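Local coordinates for oxalate biosynthetic component 1 (Burkholderia thailandensis, PDB 5IKY), which produces oxalate as a bifunctional enzyme of quorum-sensing-dependent oxalogenesis, combining serine hydrolase and lyase activities in one chain, at residues D945-C949 with W984-S988. Residues are numbered along the deposited sequence; the frame is centred on the assembly and turned at random.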
loop_
_atom_site.group_PDB
_atom_site.type_symbol
_atom_site.label_atom_id
_atom_site.label_comp_id
_atom_site.label_asym_id
_atom_site.label_seq_id
_atom_site.Cartn_x
_atom_site.Cartn_y
_atom_site.Cartn_z
ATOM N N ASP A 945 11.318 -11.650 -33.541
ATOM C CA ASP A 945 11.910 -12.959 -33.291
ATOM C C ASP A 945 11.051 -14.062 -33.897
ATOM O O ASP A 945 11.568 -15.023 -34.468
ATOM C CB ASP A 945 12.080 -13.187 -31.787
ATOM C CG ASP A 945 12.916 -12.107 -31.125
ATOM O OD1 ASP A 945 13.325 -11.155 -31.823
ATOM O OD2 ASP A 945 13.151 -12.201 -29.901
ATOM N N VAL A 946 9.736 -13.911 -33.764
ATOM C CA VAL A 946 8.779 -14.868 -34.309
ATOM C C VAL A 946 8.908 -14.983 -35.825
ATOM O O VAL A 946 8.972 -16.086 -36.371
ATOM C CB VAL A 946 7.329 -14.476 -33.948
ATOM C CG1 VAL A 946 6.332 -15.280 -34.769
ATOM C CG2 VAL A 946 7.081 -14.668 -32.459
ATOM N N GLN A 947 8.949 -13.838 -36.498
ATOM C CA GLN A 947 9.076 -13.802 -37.950
ATOM C C GLN A 947 10.413 -14.370 -38.409
ATOM O O GLN A 947 10.503 -14.980 -39.476
ATOM C CB GLN A 947 8.913 -12.372 -38.465
ATOM C CG GLN A 947 7.568 -11.747 -38.147
ATOM C CD GLN A 947 7.432 -10.352 -38.717
ATOM O OE1 GLN A 947 7.350 -10.172 -39.933
ATOM N NE2 GLN A 947 7.409 -9.354 -37.842
ATOM N N ALA A 948 11.448 -14.162 -37.601
ATOM C CA ALA A 948 12.777 -14.679 -37.906
ATOM C C ALA A 948 12.778 -16.203 -37.876
ATOM O O ALA A 948 13.416 -16.849 -38.708
ATOM C CB ALA A 948 13.803 -14.125 -36.930
ATOM N N CYS A 949 12.058 -16.772 -36.914
ATOM C CA CYS A 949 11.923 -18.220 -36.815
ATOM C C CYS A 949 11.157 -18.780 -38.009
ATOM O O CYS A 949 11.492 -19.844 -38.527
ATOM C CB CYS A 949 11.223 -18.610 -35.511
ATOM S SG CYS A 949 12.152 -18.222 -34.008
ATOM N N TRP A 984 10.512 -18.994 -25.303
ATOM C CA TRP A 984 10.545 -18.846 -26.755
ATOM C C TRP A 984 11.970 -18.691 -27.278
ATOM O O TRP A 984 12.887 -18.363 -26.523
ATOM C CB TRP A 984 9.718 -17.638 -27.200
ATOM C CG TRP A 984 8.237 -17.831 -27.144
ATOM C CD1 TRP A 984 7.563 -18.901 -26.631
ATOM C CD2 TRP A 984 7.239 -16.923 -27.627
ATOM N NE1 TRP A 984 6.208 -18.714 -26.761
ATOM C CE2 TRP A 984 5.982 -17.505 -27.368
ATOM C CE3 TRP A 984 7.287 -15.669 -28.246
ATOM C CZ2 TRP A 984 4.785 -16.881 -27.711
ATOM C CZ3 TRP A 984 6.097 -15.051 -28.587
ATOM C CH2 TRP A 984 4.863 -15.657 -28.318
ATOM N N LEU A 985 12.146 -18.933 -28.573
ATOM C CA LEU A 985 13.386 -18.589 -29.255
ATOM C C LEU A 985 13.425 -17.086 -29.493
ATOM O O LEU A 985 12.535 -16.537 -30.143
ATOM C CB LEU A 985 13.507 -19.332 -30.587
ATOM C CG LEU A 985 14.206 -20.692 -30.603
ATOM C CD1 LEU A 985 14.076 -21.330 -31.976
ATOM C CD2 LEU A 985 15.668 -20.539 -30.219
ATOM N N GLY A 986 14.445 -16.415 -28.969
ATOM C CA GLY A 986 14.535 -14.980 -29.148
ATOM C C GLY A 986 15.681 -14.272 -28.453
ATOM O O GLY A 986 16.570 -14.896 -27.874
ATOM N N THR A 987 15.640 -12.946 -28.516
ATOM C CA THR A 987 16.699 -12.098 -27.990
ATOM C C THR A 987 16.679 -12.049 -26.467
ATOM O O THR A 987 15.614 -11.942 -25.857
ATOM C CB THR A 987 16.576 -10.662 -28.540
ATOM O OG1 THR A 987 16.348 -10.706 -29.955
ATOM C CG2 THR A 987 17.836 -9.864 -28.251
ATOM N N SER A 988 17.856 -12.129 -25.855
ATOM C CA SER A 988 17.971 -12.001 -24.407
ATOM C C SER A 988 17.716 -10.558 -23.985
ATOM O O SER A 988 18.130 -9.621 -24.666
ATOM C CB SER A 988 19.345 -12.466 -23.927
ATOM O OG SER A 988 19.504 -13.859 -24.128
#
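One buried carboxylate and two small apolar contacts join helix 937-955 to the loop that leads into strand 988-992. The polar part belongs to D945, whose CA-to-CB bond points toward the loop. OD2 of D945 accepts a hydrogen bond from the backbone N of T987 at 2.9 Å, with a nearly straight N-H...O angle of 163°. Aspartate suits the place because its short side chain brings a carboxylate directly to a main-chain NH. T987 gives that NH while its side chain packs on A969 and L971 of strand 969-976. G986 lets the two backbones come close: CA of D945 and CA of G986 are 5.3 Å apart, and OD2 of D945 lies 3.2 Å from CA of G986, where a modelled CB would clash with that oxygen at 2.5 Å. Its phi of 176° is likewise far easier for a residue without CB.

In the apolar part, CG2 of V946 meets CZ3 of W984 at 4.0 Å, a branched aliphatic group set obliquely against the indole, which also stacks with H981. One helical turn on from D945, SG of C949 packs 3.8 Å from CB of L985, a compact, polarisable sulfur against an aliphatic carbon. F966 of helix 959-966 touches D945, C949 and L985, tying a second helix into the same cluster.

Helices 937-955 and 959-966 make the crossover between the adjacent parallel strands 929-935 and 969-976, as in an alpha/beta-hydrolase sheet. The chemistry implies a loop held through its backbone, by a single directional bond to a main-chain NH, supplemented by modest apolar packing, with 234 Å² buried in all.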